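Local coordinates for Lmo0135 protein (Listeria monocytogenes EGD-e, PDB 5ISU) that probably serves as the extracellular substrate-binding component of an ABC transporter, with peptides as its likely cargo, at residues 76-81 against 130-135; 96-101 against 152-157; 105-110 against 161-166. All coordinates share one frame; numbering follows the deposited sequence.

Contact 1 (76-81 against 130-135)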
loop_
_atom_site.group_PDB
_atom_site.type_symbol
_atom_site.label_atom_id
_atom_site.label_comp_id
_atom_site.label_asym_id
_atom_site.label_seq_id
_atom_site.Cartn_x
_atom_site.Cartn_y
_atom_site.Cartn_z
ATOM N N THR A 76 23.050 10.383 -6.530
ATOM C CA THR A 76 23.120 11.815 -6.328
ATOM C C THR A 76 21.778 12.462 -6.634
ATOM O O THR A 76 21.268 12.355 -7.758
ATOM C CB THR A 76 24.181 12.425 -7.252
ATOM O OG1 THR A 76 25.445 11.813 -6.994
ATOM C CG2 THR A 76 24.307 13.914 -7.035
ATOM N N VAL A 77 21.219 13.150 -5.638
ATOM C CA VAL A 77 19.942 13.851 -5.774
ATOM C C VAL A 77 20.169 15.366 -5.737
ATOM O O VAL A 77 20.784 15.884 -4.799
ATOM C CB VAL A 77 18.971 13.502 -4.609
ATOM C CG1 VAL A 77 17.650 14.251 -4.759
ATOM C CG2 VAL A 77 18.722 12.004 -4.539
ATOM N N LYS A 78 19.669 16.059 -6.757
ATOM C CA LYS A 78 19.731 17.518 -6.838
ATOM C C LYS A 78 18.339 18.047 -6.477
ATOM O O LYS A 78 17.350 17.591 -7.035
ATOM C CB LYS A 78 20.064 17.975 -8.260
ATOM C CG LYS A 78 21.514 17.842 -8.729
ATOM C CD LYS A 78 22.437 18.845 -8.048
ATOM C CE LYS A 78 23.731 19.067 -8.831
ATOM N NZ LYS A 78 24.528 17.836 -9.103
ATOM N N LEU A 79 18.274 19.021 -5.568
ATOM C CA LEU A 79 17.002 19.634 -5.138
ATOM C C LEU A 79 16.687 20.888 -5.926
ATOM O O LEU A 79 17.559 21.489 -6.517
ATOM C CB LEU A 79 17.067 20.038 -3.651
ATOM C CG LEU A 79 17.270 18.961 -2.579
ATOM C CD1 LEU A 79 17.231 19.556 -1.180
ATOM C CD2 LEU A 79 16.199 17.895 -2.708
ATOM N N LYS A 80 15.429 21.295 -5.899
ATOM C CA LYS A 80 15.036 22.556 -6.518
ATOM C C LYS A 80 15.583 23.710 -5.647
ATOM O O LYS A 80 15.857 23.517 -4.460
ATOM C CB LYS A 80 13.510 22.626 -6.700
ATOM C CG LYS A 80 13.024 21.638 -7.757
ATOM C CD LYS A 80 11.509 21.606 -7.970
ATOM C CE LYS A 80 11.199 20.578 -9.058
ATOM N NZ LYS A 80 9.764 20.256 -9.191
ATOM N N ASP A 81 15.784 24.874 -6.257
ATOM C CA ASP A 81 16.308 26.045 -5.564
ATOM C C ASP A 81 15.174 26.798 -4.913
ATOM O O ASP A 81 14.051 26.764 -5.405
ATOM C CB ASP A 81 16.995 27.007 -6.555
ATOM C CG ASP A 81 18.263 26.423 -7.190
ATOM O OD1 ASP A 81 19.151 25.942 -6.451
ATOM O OD2 ASP A 81 18.404 26.510 -8.432
ATOM N N ASP A 130 23.871 23.019 -0.605
ATOM C CA ASP A 130 22.517 23.189 -0.103
ATOM C C ASP A 130 21.507 22.478 -1.010
ATOM O O ASP A 130 20.474 22.024 -0.521
ATOM C CB ASP A 130 22.148 24.671 0.028
ATOM C CG ASP A 130 22.680 25.306 1.310
ATOM O OD1 ASP A 130 23.099 24.564 2.221
ATOM O OD2 ASP A 130 22.629 26.554 1.427
ATOM N N THR A 131 21.799 22.364 -2.308
ATOM C CA THR A 131 20.887 21.686 -3.236
ATOM C C THR A 131 21.409 20.340 -3.780
ATOM O O THR A 131 20.960 19.897 -4.833
ATOM C CB THR A 131 20.508 22.599 -4.433
ATOM O OG1 THR A 131 21.638 22.806 -5.287
ATOM C CG2 THR A 131 20.000 23.938 -3.943
ATOM N N THR A 132 22.312 19.677 -3.061
ATOM C CA THR A 132 22.876 18.402 -3.531
ATOM C C THR A 132 23.101 17.399 -2.401
ATOM O O THR A 132 23.883 17.647 -1.494
ATOM C CB THR A 132 24.222 18.616 -4.274
ATOM O OG1 THR A 132 24.048 19.529 -5.366
ATOM C CG2 THR A 132 24.799 17.272 -4.810
ATOM N N VAL A 133 22.432 16.258 -2.492
ATOM C CA VAL A 133 22.558 15.165 -1.525
ATOM C C VAL A 133 23.234 13.997 -2.243
ATOM O O VAL A 133 22.831 13.646 -3.358
ATOM C CB VAL A 133 21.174 14.670 -1.051
ATOM C CG1 VAL A 133 21.319 13.702 0.105
ATOM C CG2 VAL A 133 20.292 15.834 -0.629
ATOM N N LYS A 134 24.261 13.410 -1.622
ATOM C CA LYS A 134 24.986 12.267 -2.203
ATOM C C LYS A 134 24.848 11.076 -1.264
ATOM O O LYS A 134 25.233 11.166 -0.093
ATOM C CB LYS A 134 26.473 12.580 -2.368
ATOM C CG LYS A 134 27.261 11.469 -3.048
ATOM C CD LYS A 134 28.722 11.423 -2.629
ATOM C CE LYS A 134 29.500 12.649 -3.053
ATOM N NZ LYS A 134 30.913 12.567 -2.590
ATOM N N PHE A 135 24.293 9.975 -1.775
ATOM C CA PHE A 135 24.148 8.744 -1.013
ATOM C C PHE A 135 25.199 7.772 -1.528
ATOM O O PHE A 135 25.344 7.603 -2.739
ATOM C CB PHE A 135 22.792 8.059 -1.253
ATOM C CG PHE A 135 21.585 8.829 -0.777
ATOM C CD1 PHE A 135 20.933 9.708 -1.621
ATOM C CD2 PHE A 135 21.057 8.602 0.482
ATOM C CE1 PHE A 135 19.792 10.385 -1.209
ATOM C CE2 PHE A 135 19.922 9.274 0.910
ATOM C CZ PHE A 135 19.286 10.172 0.064
#
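Strands 74-79 and 132-136 are antiparallel neighbours in the five-stranded sheet of this family 5 solute-binding protein, and V77 faces V133 as their hydrogen-bonded pair. V77 N donates to V133 O at 2.8 Å and V133 N returns a nearly straight bond (175°) to V77 O, each donor lying close to the line of the C=O bond it meets. Just before strand 132-136 begins, T131 O accepts from L79 N at 2.9 Å, the donor standing 42° above the carbonyl plane. The face bearing V77, V133 and F135 is apolar, as suits its burial: V77 and V133 approach at CB, and with V77 CG1 anti to the backbone N (chi1 179°), V77 CG2 lies beside that N and meets the edge of the F135 ring at CE1, 3.9 Å away. T76, K78 and T132 occupy the other face. There the methyls T76 CG2 and T132 CG2 touch at 4.1 Å, while the lysine chain runs alongside T132 and brings CD to within 3.2 Å of T132 OG1, a hydroxyl that is hydrogen-bonded to D129. Such beta-branched residues suit extended backbone, and at the exposed K78 the aliphatic CD and CE can lie by the threonine hydroxyl. Strand 63-68 flanks 74-79, strand 121-129 flanks 132-136, and helix 93-104 packs on V133 and F135, with F144 edge-to-face against the F135 ring.

Contact 2 (96-101 against 152-157). With EDO (1,2-ethanediol), chain B.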
loop_
_atom_site.group_PDB
_atom_site.type_symbol
_atom_site.label_atom_id
_atom_site.label_comp_id
_atom_site.label_asym_id
_atom_site.label_seq_id
_atom_site.Cartn_x
_atom_site.Cartn_y
_atom_site.Cartn_z
ATOM N N VAL A 96 17.507 16.667 4.251
ATOM C CA VAL A 96 17.526 15.309 3.715
ATOM C C VAL A 96 18.509 14.470 4.519
ATOM O O VAL A 96 18.165 13.392 4.966
ATOM C CB VAL A 96 17.907 15.286 2.221
ATOM C CG1 VAL A 96 17.958 13.853 1.701
ATOM C CG2 VAL A 96 16.913 16.127 1.408
ATOM N N VAL A 97 19.720 14.989 4.717
ATOM C CA VAL A 97 20.755 14.299 5.495
ATOM C C VAL A 97 20.266 14.017 6.904
ATOM O O VAL A 97 20.442 12.900 7.419
ATOM C CB VAL A 97 22.054 15.127 5.586
ATOM C CG1 VAL A 97 23.072 14.469 6.524
ATOM C CG2 VAL A 97 22.666 15.324 4.208
ATOM N N PHE A 98 19.680 15.036 7.531
ATOM C CA PHE A 98 19.165 14.885 8.880
ATOM C C PHE A 98 18.064 13.832 8.936
ATOM O O PHE A 98 18.012 13.039 9.875
ATOM C CB PHE A 98 18.643 16.219 9.450
ATOM C CG PHE A 98 17.813 16.045 10.686
ATOM C CD1 PHE A 98 18.415 15.886 11.920
ATOM C CD2 PHE A 98 16.431 15.981 10.603
ATOM C CE1 PHE A 98 17.658 15.692 13.055
ATOM C CE2 PHE A 98 15.658 15.779 11.733
ATOM C CZ PHE A 98 16.273 15.633 12.963
ATOM N N THR A 99 17.188 13.821 7.942
ATOM C CA THR A 99 16.092 12.846 7.950
ATOM C C THR A 99 16.613 11.403 7.892
ATOM O O THR A 99 16.167 10.551 8.667
ATOM C CB THR A 99 15.066 13.076 6.826
ATOM O OG1 THR A 99 14.551 14.422 6.889
ATOM C CG2 THR A 99 13.910 12.103 6.984
ATOM N N VAL A 100 17.579 11.148 7.013
ATOM C CA VAL A 100 18.148 9.807 6.876
ATOM C C VAL A 100 18.859 9.386 8.160
ATOM O O VAL A 100 18.700 8.249 8.603
ATOM C CB VAL A 100 19.126 9.702 5.685
ATOM C CG1 VAL A 100 19.863 8.348 5.678
ATOM C CG2 VAL A 100 18.399 9.922 4.383
ATOM N N ASN A 101 19.626 10.298 8.753
ATOM C CA ASN A 101 20.334 9.995 10.016
ATOM C C ASN A 101 19.339 9.764 11.150
ATOM O O ASN A 101 19.590 8.934 12.032
ATOM C CB ASN A 101 21.339 11.098 10.386
ATOM C CG ASN A 101 22.515 11.185 9.410
ATOM O OD1 ASN A 101 23.050 12.266 9.164
ATOM N ND2 ASN A 101 22.910 10.056 8.849
ATOM N N PHE A 152 10.039 11.384 2.115
ATOM C CA PHE A 152 9.531 12.701 2.540
ATOM C C PHE A 152 10.484 13.248 3.605
ATOM O O PHE A 152 10.602 12.652 4.666
ATOM C CB PHE A 152 8.126 12.585 3.167
ATOM C CG PHE A 152 7.047 12.115 2.220
ATOM C CD1 PHE A 152 6.918 10.774 1.900
ATOM C CD2 PHE A 152 6.112 13.014 1.702
ATOM C CE1 PHE A 152 5.899 10.338 1.045
ATOM C CE2 PHE A 152 5.104 12.595 0.844
ATOM C CZ PHE A 152 4.994 11.250 0.518
ATOM N N PRO A 153 11.178 14.368 3.332
ATOM C CA PRO A 153 12.057 14.866 4.374
ATOM C C PRO A 153 11.324 15.565 5.517
ATOM O O PRO A 153 10.173 16.029 5.350
ATOM C CB PRO A 153 12.956 15.867 3.635
ATOM C CG PRO A 153 12.203 16.261 2.435
ATOM C CD PRO A 153 11.388 15.064 2.052
ATOM N N ILE A 154 11.975 15.579 6.683
ATOM C CA ILE A 154 11.459 16.303 7.860
ATOM C C ILE A 154 12.414 17.477 8.145
ATOM O O ILE A 154 13.516 17.512 7.626
ATOM C CB ILE A 154 11.187 15.387 9.079
ATOM C CG1 ILE A 154 12.458 14.704 9.607
ATOM C CG2 ILE A 154 10.162 14.332 8.695
ATOM C CD1 ILE A 154 12.217 13.871 10.856
ATOM N N PRO A 155 11.956 18.483 8.896
ATOM C CA PRO A 155 12.834 19.639 9.105
ATOM C C PRO A 155 13.854 19.488 10.247
ATOM O O PRO A 155 13.493 19.142 11.369
ATOM C CB PRO A 155 11.855 20.775 9.368
ATOM C CG PRO A 155 10.609 20.130 9.843
ATOM C CD PRO A 155 10.559 18.755 9.280
ATOM N N LYS A 156 15.116 19.765 9.932
ATOM C CA LYS A 156 16.206 19.681 10.885
ATOM C C LYS A 156 16.029 20.739 11.993
ATOM O O LYS A 156 16.096 20.414 13.186
ATOM C CB LYS A 156 17.541 19.849 10.140
ATOM C CG LYS A 156 18.822 19.826 10.981
ATOM C CD LYS A 156 20.032 19.947 10.058
ATOM C CE LYS A 156 21.358 20.100 10.800
ATOM N NZ LYS A 156 21.718 18.909 11.619
ATOM N N HIS A 157 15.722 21.983 11.607
ATOM C CA HIS A 157 15.561 23.049 12.600
ATOM C C HIS A 157 14.475 22.756 13.666
ATOM O O HIS A 157 14.491 23.333 14.747
ATOM C CB HIS A 157 15.314 24.408 11.924
ATOM C CG HIS A 157 13.939 24.569 11.352
ATOM N ND1 HIS A 157 13.582 24.079 10.116
ATOM C CD2 HIS A 157 12.840 25.187 11.847
ATOM C CE1 HIS A 157 12.313 24.364 9.886
ATOM N NE2 HIS A 157 11.844 25.049 10.913
HETATM C C1 EDO B . 22.369 15.025 12.185
HETATM O O1 EDO B . 21.645 13.860 12.592
HETATM C C2 EDO B . 22.637 14.950 10.689
HETATM O O2 EDO B . 22.437 16.232 10.096
#
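F98 holds CG anti to its backbone N (chi1 166°), and T99 puts OG1 anti to its carbonyl carbon (chi1 -55°); these two rotamers turn the ring and the hydroxyl of helix 93-104 onto the segment 152-157, which leads into helix 156-159 with P155 as N-cap residue. The contact is thus a helix flank docked on a proline-rich loop and the following helix start. T99 OG1 accepts a nearly straight bond (171°) from I154 N at 2.8 Å and is also hydrogen-bonded to D95 O within its own helix, so a threonine here serves both loop and helix. I154 CG1 packs against the same residue, 4.0 Å from T99 CG2, and reaches the F98 ring at its edge, the two side chains crossing at about a right angle. A flat aromatic suits the next step: K156 CA sits over one ring face in a CH-pi contact, 4.0 Å from the F98 centroid and displaced toward the rim near CD2. The lysine's aliphatic CB and CG follow beside F98 CB and CG. Beyond them its amine forms a salt bridge with E160, and K156 NZ also donates to O2 of a 1,2-ethanediol, probably from the crystallisation liquor, at 3.2 Å.

Contact 3 (105-110 against 161-166)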
loop_
_atom_site.group_PDB
_atom_site.type_symbol
_atom_site.label_atom_id
_atom_site.label_comp_id
_atom_site.label_asym_id
_atom_site.label_seq_id
_atom_site.Cartn_x
_atom_site.Cartn_y
_atom_site.Cartn_z
ATOM N N ASP A 105 19.127 6.150 13.074
ATOM C CA ASP A 105 19.319 6.163 14.516
ATOM C C ASP A 105 18.345 5.165 15.158
ATOM O O ASP A 105 17.135 5.403 15.209
ATOM C CB ASP A 105 19.095 7.590 15.029
ATOM C CG ASP A 105 19.574 7.800 16.437
ATOM O OD1 ASP A 105 20.193 6.883 17.008
ATOM O OD2 ASP A 105 19.346 8.911 16.964
ATOM N N THR A 106 18.895 4.041 15.629
ATOM C CA THR A 106 18.114 2.952 16.224
ATOM C C THR A 106 17.222 3.369 17.394
ATOM O O THR A 106 16.124 2.822 17.541
ATOM C CB THR A 106 19.019 1.769 16.666
ATOM O OG1 THR A 106 20.140 2.277 17.387
ATOM C CG2 THR A 106 19.530 0.977 15.459
ATOM N N LYS A 107 17.667 4.331 18.213
ATOM C CA LYS A 107 16.849 4.779 19.354
ATOM C C LYS A 107 15.499 5.420 18.934
ATOM O O LYS A 107 14.568 5.475 19.744
ATOM C CB LYS A 107 17.623 5.750 20.266
ATOM C CG LYS A 107 18.004 7.090 19.640
ATOM C CD LYS A 107 18.760 8.014 20.603
ATOM C CE LYS A 107 17.868 8.549 21.721
ATOM N NZ LYS A 107 18.531 9.568 22.597
ATOM N N GLN A 108 15.386 5.882 17.683
ATOM C CA GLN A 108 14.141 6.510 17.213
ATOM C C GLN A 108 13.056 5.487 16.803
ATOM O O GLN A 108 11.894 5.878 16.596
ATOM C CB GLN A 108 14.421 7.486 16.049
ATOM C CG GLN A 108 15.357 8.655 16.375
ATOM C CD GLN A 108 14.818 9.625 17.432
ATOM O OE1 GLN A 108 13.632 9.601 17.790
ATOM N NE2 GLN A 108 15.700 10.493 17.933
ATOM N N ASN A 109 13.431 4.201 16.686
ATOM C CA ASN A 109 12.494 3.128 16.294
ATOM C C ASN A 109 11.701 3.450 15.026
ATOM O O ASN A 109 10.467 3.323 15.024
ATOM C CB ASN A 109 11.488 2.824 17.418
ATOM C CG ASN A 109 12.121 2.193 18.640
ATOM O OD1 ASN A 109 13.048 1.369 18.546
ATOM N ND2 ASN A 109 11.576 2.534 19.810
ATOM N N SER A 110 12.379 3.891 13.969
ATOM C CA SER A 110 11.679 4.186 12.706
ATOM C C SER A 110 11.380 2.889 11.968
ATOM O O SER A 110 12.292 2.117 11.731
ATOM C CB SER A 110 12.481 5.112 11.776
ATOM O OG SER A 110 11.699 5.440 10.602
ATOM N N GLY A 161 18.140 17.468 17.933
ATOM C CA GLY A 161 18.253 17.413 19.395
ATOM C C GLY A 161 17.032 16.860 20.128
ATOM O O GLY A 161 16.971 16.912 21.361
ATOM N N VAL A 162 16.037 16.372 19.387
ATOM C CA VAL A 162 14.862 15.756 20.009
ATOM C C VAL A 162 15.197 14.281 20.208
ATOM O O VAL A 162 15.529 13.585 19.243
ATOM C CB VAL A 162 13.598 15.904 19.146
ATOM C CG1 VAL A 162 12.453 15.076 19.722
ATOM C CG2 VAL A 162 13.201 17.375 19.029
ATOM N N GLU A 163 15.105 13.806 21.449
ATOM C CA GLU A 163 15.454 12.420 21.762
ATOM C C GLU A 163 14.459 11.386 21.269
ATOM O O GLU A 163 14.868 10.315 20.829
ATOM C CB GLU A 163 15.663 12.219 23.258
ATOM C CG GLU A 163 16.787 13.041 23.862
ATOM C CD GLU A 163 17.369 12.371 25.093
ATOM O OE1 GLU A 163 17.650 11.156 24.989
ATOM O OE2 GLU A 163 17.584 13.039 26.140
ATOM N N ASN A 164 13.162 11.675 21.392
ATOM C CA ASN A 164 12.115 10.762 20.908
ATOM C C ASN A 164 11.199 11.525 19.949
ATOM O O ASN A 164 10.272 12.230 20.362
ATOM C CB ASN A 164 11.327 10.128 22.063
ATOM C CG ASN A 164 10.364 9.039 21.587
ATOM O OD1 ASN A 164 9.848 9.088 20.464
ATOM N ND2 ASN A 164 10.116 8.055 22.445
ATOM N N ILE A 165 11.457 11.345 18.662
ATOM C CA ILE A 165 10.731 12.051 17.629
ATOM C C ILE A 165 9.278 11.613 17.534
ATOM O O ILE A 165 8.402 12.466 17.396
ATOM C CB ILE A 165 11.429 11.928 16.255
ATOM C CG1 ILE A 165 12.838 12.528 16.334
ATOM C CG2 ILE A 165 10.629 12.657 15.180
ATOM C CD1 ILE A 165 13.676 12.339 15.089
ATOM N N GLU A 166 9.017 10.314 17.644
ATOM C CA GLU A 166 7.650 9.803 17.522
ATOM C C GLU A 166 6.677 10.368 18.589
ATOM O O GLU A 166 5.504 10.574 18.296
ATOM C CB GLU A 166 7.639 8.259 17.529
ATOM C CG GLU A 166 6.282 7.624 17.189
ATOM C CD GLU A 166 6.293 6.091 17.198
ATOM O OE1 GLU A 166 7.004 5.491 18.038
ATOM O OE2 GLU A 166 5.551 5.475 16.384
#
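Q108 and K107, in the 3-10 turn that follows helix 93-104, supply the polar ends that meet the loop 161-166, and the contact joins two irregular loops, the ones after helix 93-104 and after helix 156-159, through side-chain to backbone bonds and one ion pair. The hydrogen bonds of the glutamine amide come first. Q108 OE1 accepts from I165 N at 2.9 Å, nearly straight (175°). The other branch, Q108 NE2, makes a weak bond to V162 O at 3.4 Å. A glutamine suits this place because one flat amide offers both an acceptor and a donor; the bend at chi2 (-64°) sets CD near E163 O and the isoleucine branch. The ionic contact is K107 NZ with E163 OE1, 3.0 Å apart, the amine meeting the oxygen on its anti side and 24° out of the carboxylate plane. Both are exposed residues, and the long lysine bridges from the turn to the acid. Van der Waals contact is limited: I165 CG1 rests against the amide group of Q108, 3.7 Å from CD, the two side chains crossing at about a right angle, while Y35 and S102 also touch I165. Chemically, then, the two loops are joined at the surface by the exposed K107-E163 pair, and further in by the buried Q108 amide, which backbone groups of the loop hold firmly at OE1 and weakly at NE2.

Helix 93-104 packs on contact 1, forms one side of contact 2 and leads into contact 3. Contacts 1 and 2 have centres 13 Å apart and touch directly: V133 CG1 of contact 1 lies 3.7 Å from V96 CG1 of contact 2, and F135 CE2 lies 3.8 Å from V100 CG2, so one helix packs on the sheet through its valines and on the loop 152-157 through F98 and T99. Contact 3 lies a few residues further along from both segments of contact 2, its centre about 12 Å from that of contact 2 and about 24 Å from that of contact 1. In all three the segments alternate along the chain, so the same two regions pair repeatedly; the bound 1,2-ethanediol marks no known substrate site.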